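Local coordinates for protein serpin B3 (Homo sapiens, PDB 4ZK3) that belongs to the serpin family of protease inhibitors, probably inactivating target proteases, and is associated with psoriasis as Pso p27, which forms large aggregates, at residues E6-R20 / Q255-M267. Sequence-based numbering, arbitrary orientation.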
ATOM      1  N   GLU A   6      -7.544   8.166  -9.384  1.00 36.84           N
ATOM      2  CA  GLU A   6      -8.710   8.238  -8.558  1.00 38.00           C
ATOM      3  C   GLU A   6      -9.287   6.874  -8.141  1.00 36.04           C
ATOM      4  O   GLU A   6      -9.656   6.685  -6.980  1.00 33.33           O
ATOM      5  CB  GLU A   6      -9.763   9.117  -9.258  1.00 46.81           C
ATOM      6  CG  GLU A   6      -9.336  10.603  -9.265  1.00 53.99           C
ATOM      7  CD  GLU A   6      -9.767  11.427 -10.486  1.00 58.64           C
ATOM      8  OE1 GLU A   6     -10.959  11.331 -10.890  1.00 59.91           O
ATOM      9  OE2 GLU A   6      -8.908  12.190 -11.012  1.00 55.50           O
ATOM     10  N   ALA A   7      -9.383   5.937  -9.089  1.00 32.27           N
ATOM     11  CA  ALA A   7      -9.874   4.608  -8.800  1.00 30.35           C
ATOM     12  C   ALA A   7      -9.038   3.996  -7.645  1.00 26.98           C
ATOM     13  O   ALA A   7      -9.594   3.574  -6.654  1.00 24.72           O
ATOM     14  CB  ALA A   7      -9.812   3.742 -10.046  1.00 30.70           C
ATOM     15  N   ASN A   8      -7.706   4.014  -7.799  1.00 25.96           N
ATOM     16  CA  ASN A   8      -6.774   3.430  -6.816  1.00 25.75           C
ATOM     17  C   ASN A   8      -6.937   4.046  -5.412  1.00 24.29           C
ATOM     18  O   ASN A   8      -6.944   3.323  -4.396  1.00 23.04           O
ATOM     19  CB  ASN A   8      -5.339   3.550  -7.359  1.00 26.90           C
ATOM     20  CG  ASN A   8      -5.145   2.839  -8.760  1.00 28.17           C
ATOM     21  OD1 ASN A   8      -5.877   1.890  -9.124  1.00 27.11           O
ATOM     22  ND2 ASN A   8      -4.150   3.294  -9.521  1.00 28.86           N
ATOM     23  N   THR A   9      -7.082   5.375  -5.372  1.00 23.17           N
ATOM     24  CA  THR A   9      -7.340   6.101  -4.131  1.00 25.03           C
ATOM     25  C   THR A   9      -8.685   5.748  -3.498  1.00 25.18           C
ATOM     26  O   THR A   9      -8.798   5.640  -2.271  1.00 23.08           O
ATOM     27  CB  THR A   9      -7.196   7.616  -4.348  1.00 26.24           C
ATOM     28  OG1 THR A   9      -5.855   7.911  -4.752  1.00 25.69           O
ATOM     29  CG2 THR A   9      -7.454   8.379  -3.037  1.00 24.93           C
ATOM     30  N   LYS A  10      -9.704   5.510  -4.308  1.00 24.80           N
ATOM     31  CA  LYS A  10     -11.005   5.073  -3.747  1.00 24.89           C
ATOM     32  C   LYS A  10     -10.956   3.704  -3.116  1.00 24.20           C
ATOM     33  O   LYS A  10     -11.468   3.475  -2.004  1.00 23.64           O
ATOM     34  CB  LYS A  10     -12.077   5.091  -4.846  1.00 28.70           C
ATOM     35  CG  LYS A  10     -12.389   6.497  -5.391  1.00 34.36           C
ATOM     36  CD  LYS A  10     -13.360   6.428  -6.566  1.00 39.68           C
ATOM     37  CE  LYS A  10     -13.698   7.799  -7.105  1.00 45.83           C
ATOM     38  NZ  LYS A  10     -14.512   8.566  -6.112  1.00 50.87           N
ATOM     39  N   PHE A  11     -10.323   2.781  -3.818  1.00 23.27           N
ATOM     40  CA  PHE A  11     -10.064   1.442  -3.287  1.00 23.36           C
ATOM     41  C   PHE A  11      -9.275   1.517  -1.999  1.00 23.11           C
ATOM     42  O   PHE A  11      -9.624   0.833  -1.017  1.00 24.82           O
ATOM     43  CB  PHE A  11      -9.326   0.607  -4.355  1.00 23.01           C
ATOM     44  CG  PHE A  11      -8.964  -0.759  -3.922  1.00 22.80           C
ATOM     45  CD1 PHE A  11      -9.897  -1.621  -3.435  1.00 22.85           C
ATOM     46  CD2 PHE A  11      -7.630  -1.224  -4.069  1.00 24.56           C
ATOM     47  CE1 PHE A  11      -9.566  -2.924  -3.069  1.00 24.57           C
ATOM     48  CE2 PHE A  11      -7.285  -2.502  -3.678  1.00 22.85           C
ATOM     49  CZ  PHE A  11      -8.254  -3.369  -3.171  1.00 23.18           C
ATOM     50  N   MET A  12      -8.271   2.390  -1.965  1.00 21.75           N
ATOM     51  CA  MET A  12      -7.504   2.666  -0.731  1.00 21.30           C
ATOM     52  C   MET A  12      -8.417   3.055   0.459  1.00 24.23           C
ATOM     53  O   MET A  12      -8.285   2.495   1.550  1.00 23.96           O
ATOM     54  CB  MET A  12      -6.423   3.757  -0.971  1.00 19.70           C
ATOM     55  CG  MET A  12      -5.572   4.180   0.265  1.00 18.64           C
ATOM     56  SD  MET A  12      -4.640   5.652  -0.132  1.00 21.98           S
ATOM     57  CE  MET A  12      -5.873   6.865   0.359  1.00 21.39           C
ATOM     58  N   PHE A  13      -9.369   3.969   0.266  1.00 28.74           N
ATOM     59  CA  PHE A  13     -10.288   4.295   1.370  1.00 28.18           C
ATOM     60  C   PHE A  13     -11.262   3.165   1.708  1.00 26.98           C
ATOM     61  O   PHE A  13     -11.598   2.970   2.909  1.00 27.00           O
ATOM     62  CB  PHE A  13     -11.018   5.594   1.112  1.00 31.14           C
ATOM     63  CG  PHE A  13     -10.157   6.792   1.330  1.00 29.65           C
ATOM     64  CD1 PHE A  13      -9.738   7.107   2.608  1.00 32.56           C
ATOM     65  CD2 PHE A  13      -9.706   7.568   0.258  1.00 28.29           C
ATOM     66  CE1 PHE A  13      -8.927   8.213   2.834  1.00 31.54           C
ATOM     67  CE2 PHE A  13      -8.887   8.663   0.466  1.00 29.00           C
ATOM     68  CZ  PHE A  13      -8.490   8.990   1.759  1.00 31.35           C
ATOM     69  N   ASP A  14     -11.688   2.408   0.691  1.00 27.18           N
ATOM     70  CA  ASP A  14     -12.588   1.308   0.944  1.00 27.92           C
ATOM     71  C   ASP A  14     -11.825   0.320   1.810  1.00 27.74           C
ATOM     72  O   ASP A  14     -12.408  -0.314   2.719  1.00 25.85           O
ATOM     73  CB  ASP A  14     -13.088   0.603  -0.299  1.00 28.10           C
ATOM     74  CG  ASP A  14     -13.864   1.514  -1.236  1.00 30.80           C
ATOM     75  OD1 ASP A  14     -14.226   2.660  -0.889  1.00 31.54           O
ATOM     76  OD2 ASP A  14     -14.056   1.062  -2.378  1.00 31.54           O
ATOM     77  N   LEU A  15     -10.514   0.187   1.579  1.00 25.34           N
ATOM     78  CA  LEU A  15      -9.743  -0.727   2.441  1.00 24.09           C
ATOM     79  C   LEU A  15      -9.667  -0.222   3.844  1.00 23.46           C
ATOM     80  O   LEU A  15      -9.815  -1.004   4.795  1.00 24.05           O
ATOM     81  CB  LEU A  15      -8.326  -0.992   1.933  1.00 24.01           C
ATOM     82  CG  LEU A  15      -8.245  -1.877   0.697  1.00 24.17           C
ATOM     83  CD1 LEU A  15      -6.844  -1.786   0.081  1.00 24.14           C
ATOM     84  CD2 LEU A  15      -8.607  -3.311   0.857  1.00 24.24           C
ATOM     85  N   PHE A  16      -9.367   1.050   3.967  1.00 24.11           N
ATOM     86  CA  PHE A  16      -9.120   1.668   5.250  1.00 25.45           C
ATOM     87  C   PHE A  16     -10.294   1.458   6.229  1.00 28.96           C
ATOM     88  O   PHE A  16     -10.075   1.155   7.392  1.00 29.87           O
ATOM     89  CB  PHE A  16      -8.819   3.150   5.074  1.00 26.72           C
ATOM     90  CG  PHE A  16      -8.422   3.818   6.339  1.00 28.04           C
ATOM     91  CD1 PHE A  16      -7.151   3.697   6.831  1.00 29.50           C
ATOM     92  CD2 PHE A  16      -9.348   4.519   7.092  1.00 32.16           C
ATOM     93  CE1 PHE A  16      -6.783   4.294   8.015  1.00 31.07           C
ATOM     94  CE2 PHE A  16      -9.000   5.124   8.282  1.00 31.99           C
ATOM     95  CZ  PHE A  16      -7.719   4.988   8.759  1.00 32.32           C
ATOM     96  N   GLN A  17     -11.520   1.652   5.740  1.00 33.89           N
ATOM     97  CA  GLN A  17     -12.767   1.464   6.549  1.00 34.02           C
ATOM     98  C   GLN A  17     -12.893   0.033   7.074  1.00 32.20           C
ATOM     99  O   GLN A  17     -13.246  -0.172   8.203  1.00 33.91           O
ATOM    100  CB  GLN A  17     -14.001   1.887   5.733  1.00 38.19           C
ATOM    101  CG  GLN A  17     -13.966   3.301   5.130  1.00 37.54           C
ATOM    102  CD  GLN A  17     -14.056   4.491   6.110  1.00 45.76           C
ATOM    103  OE1 GLN A  17     -14.659   5.525   5.783  1.00 60.68           O
ATOM    104  NE2 GLN A  17     -13.454   4.379   7.267  1.00 45.48           N
ATOM    105  N   GLN A  18     -12.484  -0.960   6.315  1.00 29.21           N
ATOM    106  CA  GLN A  18     -12.423  -2.320   6.833  1.00 30.95           C
ATOM    107  C   GLN A  18     -11.345  -2.511   7.881  1.00 31.13           C
ATOM    108  O   GLN A  18     -11.599  -3.108   8.948  1.00 30.10           O
ATOM    109  CB  GLN A  18     -12.261  -3.345   5.694  1.00 31.35           C
ATOM    110  CG  GLN A  18     -13.429  -3.272   4.699  1.00 34.83           C
ATOM    111  CD  GLN A  18     -14.763  -3.553   5.405  1.00 40.03           C
ATOM    112  OE1 GLN A  18     -14.896  -4.524   6.180  1.00 35.84           O
ATOM    113  NE2 GLN A  18     -15.707  -2.648   5.226  1.00 41.57           N
ATOM    114  N   PHE A  19     -10.162  -1.955   7.609  1.00 31.24           N
ATOM    115  CA  PHE A  19      -9.018  -2.093   8.474  1.00 30.92           C
ATOM    116  C   PHE A  19      -9.274  -1.450   9.843  1.00 31.88           C
ATOM    117  O   PHE A  19      -8.765  -1.937  10.854  1.00 30.26           O
ATOM    118  CB  PHE A  19      -7.756  -1.479   7.863  1.00 28.23           C
ATOM    119  CG  PHE A  19      -7.250  -2.192   6.658  1.00 24.81           C
ATOM    120  CD1 PHE A  19      -7.592  -3.488   6.387  1.00 24.95           C
ATOM    121  CD2 PHE A  19      -6.385  -1.543   5.788  1.00 27.64           C
ATOM    122  CE1 PHE A  19      -7.136  -4.113   5.261  1.00 27.41           C
ATOM    123  CE2 PHE A  19      -5.903  -2.178   4.676  1.00 24.78           C
ATOM    124  CZ  PHE A  19      -6.282  -3.470   4.407  1.00 26.62           C
ATOM    125  N   ARG A  20     -10.067  -0.407   9.858  1.00 31.46           N
ATOM    126  CA  ARG A  20     -10.455   0.229  11.111  1.00 37.28           C
ATOM    127  C   ARG A  20     -11.073  -0.714  12.150  1.00 42.14           C
ATOM    128  O   ARG A  20     -11.046  -0.410  13.351  1.00 42.50           O
ATOM    129  CB  ARG A  20     -11.480   1.298  10.862  1.00 36.28           C
ATOM    130  CG  ARG A  20     -10.887   2.479  10.134  1.00 41.43           C
ATOM    131  CD  ARG A  20     -11.896   3.568   9.982  1.00 37.82           C
ATOM    132  NE  ARG A  20     -12.125   4.157  11.288  1.00 41.58           N
ATOM    133  CZ  ARG A  20     -13.087   5.015  11.563  1.00 44.42           C
ATOM    134  NH1 ARG A  20     -13.884   5.426  10.608  1.00 48.66           N
ATOM    135  NH2 ARG A  20     -13.225   5.496  12.791  1.00 48.87           N
ATOM    136  N   GLN A 255     -11.067  10.384  15.043  1.00 41.75           N
ATOM    137  CA  GLN A 255     -12.258   9.633  14.623  1.00 47.76           C
ATOM    138  C   GLN A 255     -13.128  10.425  13.660  1.00 43.51           C
ATOM    139  O   GLN A 255     -13.624   9.860  12.689  1.00 49.67           O
ATOM    140  CB  GLN A 255     -13.081   9.130  15.825  1.00 54.51           C
ATOM    141  CG  GLN A 255     -13.499   7.664  15.715  1.00 62.47           C
ATOM    142  CD  GLN A 255     -14.885   7.400  16.294  1.00 65.58           C
ATOM    143  OE1 GLN A 255     -15.025   6.670  17.262  1.00 68.04           O
ATOM    144  NE2 GLN A 255     -15.912   7.992  15.690  1.00 65.62           N
ATOM    145  N   LYS A 256     -13.266  11.725  13.864  1.00 44.14           N
ATOM    146  CA  LYS A 256     -14.051  12.524  12.922  1.00 50.34           C
ATOM    147  C   LYS A 256     -13.349  12.627  11.570  1.00 53.23           C
ATOM    148  O   LYS A 256     -13.986  12.440  10.518  1.00 50.18           O
ATOM    149  CB  LYS A 256     -14.305  13.954  13.421  1.00 56.42           C
ATOM    150  CG  LYS A 256     -15.322  14.731  12.557  1.00 58.39           C
ATOM    151  CD  LYS A 256     -15.166  16.243  12.670  1.00 60.49           C
ATOM    152  CE  LYS A 256     -16.197  16.990  11.833  1.00 59.68           C
ATOM    153  NZ  LYS A 256     -16.328  18.442  12.181  1.00 52.76           N
ATOM    154  N   LEU A 257     -12.051  12.952  11.602  1.00 46.74           N
ATOM    155  CA  LEU A 257     -11.270  13.085  10.379  1.00 42.27           C
ATOM    156  C   LEU A 257     -11.393  11.816   9.564  1.00 39.48           C
ATOM    157  O   LEU A 257     -11.586  11.879   8.351  1.00 40.36           O
ATOM    158  CB  LEU A 257      -9.819  13.374  10.714  1.00 45.48           C
ATOM    159  CG  LEU A 257      -8.831  13.659   9.586  1.00 44.56           C
ATOM    160  CD1 LEU A 257      -9.267  14.880   8.793  1.00 46.13           C
ATOM    161  CD2 LEU A 257      -7.429  13.862  10.171  1.00 42.93           C
ATOM    162  N   GLU A 258     -11.344  10.664  10.226  1.00 34.82           N
ATOM    163  CA  GLU A 258     -11.481   9.400   9.503  1.00 40.07           C
ATOM    164  C   GLU A 258     -12.851   9.248   8.820  1.00 43.82           C
ATOM    165  O   GLU A 258     -12.939   8.637   7.768  1.00 38.79           O
ATOM    166  CB  GLU A 258     -11.179   8.199  10.392  1.00 39.03           C
ATOM    167  CG  GLU A 258      -9.721   8.116  10.849  1.00 39.95           C
ATOM    168  CD  GLU A 258      -9.512   7.055  11.918  1.00 45.19           C
ATOM    169  OE1 GLU A 258     -10.246   7.077  12.937  1.00 57.74           O
ATOM    170  OE2 GLU A 258      -8.625   6.207  11.764  1.00 35.59           O
ATOM    171  N   GLU A 259     -13.902   9.791   9.427  1.00 46.37           N
ATOM    172  CA  GLU A 259     -15.251   9.701   8.865  1.00 47.84           C
ATOM    173  C   GLU A 259     -15.395  10.594   7.650  1.00 44.77           C
ATOM    174  O   GLU A 259     -16.014  10.234   6.662  1.00 48.57           O
ATOM    175  CB  GLU A 259     -16.293  10.070   9.934  1.00 53.29           C
ATOM    176  CG  GLU A 259     -16.459   9.005  11.025  1.00 58.51           C
ATOM    177  CD  GLU A 259     -17.138   9.536  12.301  1.00 67.15           C
ATOM    178  OE1 GLU A 259     -17.492  10.748  12.376  1.00 66.05           O
ATOM    179  OE2 GLU A 259     -17.307   8.734  13.250  1.00 72.94           O
ATOM    180  N   LYS A 260     -14.798  11.759   7.707  1.00 46.64           N
ATOM    181  CA  LYS A 260     -14.957  12.745   6.664  1.00 44.98           C
ATOM    182  C   LYS A 260     -13.975  12.637   5.478  1.00 44.01           C
ATOM    183  O   LYS A 260     -14.207  13.216   4.414  1.00 44.87           O
ATOM    184  CB  LYS A 260     -14.809  14.127   7.296  1.00 53.66           C
ATOM    185  CG  LYS A 260     -15.500  14.260   8.648  1.00 59.03           C
ATOM    186  CD  LYS A 260     -16.553  15.351   8.652  1.00 67.77           C
ATOM    187  CE  LYS A 260     -17.793  14.911   7.884  1.00 66.12           C
ATOM    188  NZ  LYS A 260     -18.816  15.983   7.885  1.00 68.63           N
ATOM    189  N   LEU A 261     -12.858  11.943   5.651  1.00 35.66           N
ATOM    190  CA  LEU A 261     -11.815  11.908   4.620  1.00 36.58           C
ATOM    191  C   LEU A 261     -12.199  10.837   3.616  1.00 36.81           C
ATOM    192  O   LEU A 261     -12.025   9.639   3.876  1.00 44.05           O
ATOM    193  CB  LEU A 261     -10.467  11.583   5.255  1.00 36.21           C
ATOM    194  CG  LEU A 261      -9.197  12.267   4.795  1.00 39.97           C
ATOM    195  CD1 LEU A 261      -8.058  11.242   4.909  1.00 37.13           C
ATOM    196  CD2 LEU A 261      -9.230  12.895   3.409  1.00 40.62           C
ATOM    197  N   THR A 262     -12.775  11.284   2.509  1.00 32.64           N
ATOM    198  CA  THR A 262     -13.046  10.469   1.315  1.00 31.62           C
ATOM    199  C   THR A 262     -11.969  10.758   0.256  1.00 29.98           C
ATOM    200  O   THR A 262     -11.173  11.696   0.421  1.00 30.26           O
ATOM    201  CB  THR A 262     -14.366  10.959   0.686  1.00 32.55           C
ATOM    202  OG1 THR A 262     -14.167  12.326   0.283  1.00 26.46           O
ATOM    203  CG2 THR A 262     -15.495  10.875   1.673  1.00 33.22           C
ATOM    204  N   ALA A 263     -11.968   9.999  -0.847  1.00 31.03           N
ATOM    205  CA  ALA A 263     -10.981  10.212  -1.895  1.00 31.86           C
ATOM    206  C   ALA A 263     -11.127  11.631  -2.458  1.00 32.29           C
ATOM    207  O   ALA A 263     -10.153  12.348  -2.676  1.00 31.28           O
ATOM    208  CB  ALA A 263     -11.145   9.174  -3.007  1.00 36.92           C
ATOM    209  N   GLU A 264     -12.375  12.041  -2.688  1.00 32.92           N
ATOM    210  CA  GLU A 264     -12.679  13.355  -3.249  1.00 35.20           C
ATOM    211  C   GLU A 264     -12.132  14.463  -2.344  1.00 32.17           C
ATOM    212  O   GLU A 264     -11.421  15.321  -2.800  1.00 37.34           O
ATOM    213  CB  GLU A 264     -14.208  13.421  -3.411  1.00 39.91           C
ATOM    214  CG  GLU A 264     -14.824  14.649  -4.032  1.00 45.92           C
ATOM    215  CD  GLU A 264     -16.340  14.460  -4.108  1.00 46.64           C
ATOM    216  OE1 GLU A 264     -16.910  14.243  -3.031  1.00 39.84           O
ATOM    217  OE2 GLU A 264     -16.941  14.442  -5.217  1.00 50.08           O
ATOM    218  N   LYS A 265     -12.371  14.368  -1.036  1.00 32.01           N
ATOM    219  CA  LYS A 265     -11.868  15.337  -0.062  1.00 35.25           C
ATOM    220  C   LYS A 265     -10.337  15.339   0.053  1.00 36.68           C
ATOM    221  O   LYS A 265      -9.705  16.412   0.106  1.00 35.49           O
ATOM    222  CB  LYS A 265     -12.439  15.050   1.343  1.00 41.06           C
ATOM    223  CG  LYS A 265     -13.965  15.146   1.483  1.00 48.09           C
ATOM    224  CD  LYS A 265     -14.383  16.566   1.813  1.00 56.65           C
ATOM    225  CE  LYS A 265     -15.663  16.972   1.082  1.00 66.57           C
ATOM    226  NZ  LYS A 265     -15.957  18.433   1.198  1.00 66.39           N
ATOM    227  N   LEU A 266      -9.732  14.144   0.099  1.00 32.38           N
ATOM    228  CA  LEU A 266      -8.264  14.051   0.088  1.00 32.73           C
ATOM    229  C   LEU A 266      -7.649  14.793  -1.075  1.00 34.25           C
ATOM    230  O   LEU A 266      -6.657  15.531  -0.939  1.00 30.74           O
ATOM    231  CB  LEU A 266      -7.826  12.596  -0.007  1.00 36.12           C
ATOM    232  CG  LEU A 266      -6.328  12.299   0.249  1.00 38.78           C
ATOM    233  CD1 LEU A 266      -5.941  12.813   1.622  1.00 42.22           C
ATOM    234  CD2 LEU A 266      -5.970  10.822   0.210  1.00 40.05           C
ATOM    235  N   MET A 267      -8.237  14.585  -2.245  1.00 35.07           N
ATOM    236  CA  MET A 267      -7.706  15.191  -3.452  1.00 40.06           C
ATOM    237  C   MET A 267      -7.787  16.688  -3.391  1.00 40.79           C
ATOM    238  O   MET A 267      -6.879  17.371  -3.822  1.00 40.21           O
ATOM    239  CB  MET A 267      -8.388  14.628  -4.700  1.00 45.47           C
ATOM    240  CG  MET A 267      -8.047  13.146  -4.882  1.00 52.73           C
ATOM    241  SD  MET A 267      -8.747  12.370  -6.344  1.00 59.44           S
ATOM    242  CE  MET A 267      -8.902  10.643  -5.845  1.00 48.89           C
TER
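Phe-13 wedges its ring against the Leu-261 to Ala-263 turn, where helix A of the serpin fold (4-19) packs on the short helices G (254-260) and H (263-269). One ring face meets the backbone of Leu-261 and Thr-262, with Phe-13 CE2 3.7 Å from Thr-262 C. Met-12 CE covers the opposite face near the rim, and Leu-266 CD2 approaches the edge, 3.5 Å from Phe-13 CZ. The turn is shaped by Thr-262, the N-cap of helix H, whose OG1 accepts a nearly straight bond from Lys-265 N (3.0 Å). The axes of segments 6-19 and 263-267 cross at 118°, and Ala-263 CB fits between Thr-9 CG2 and Lys-10 CG. Beyond it, the extended Met-267 places its CE 3.4 Å from Glu-6 CG, crossing that side chain at about a right angle. At the other end, Arg-20 bends at chi3 (71°), laying one guanidinium face over Glu-258 CB. Glu-258 OE1 is 3.4 Å from Arg-20 NH2 but well out of the guanidinium plane, making this a salt bridge of charge alone. The stronger partner of the buried carboxylate is Arg-386, which binds OE2 and links Glu-258 to strand 380-387, one of the strands of serpin beta-sheet B. Glu-258 OE2 also meets the edge of the Phe-16 ring in its plane, 3.4 Å from Phe-16 CZ.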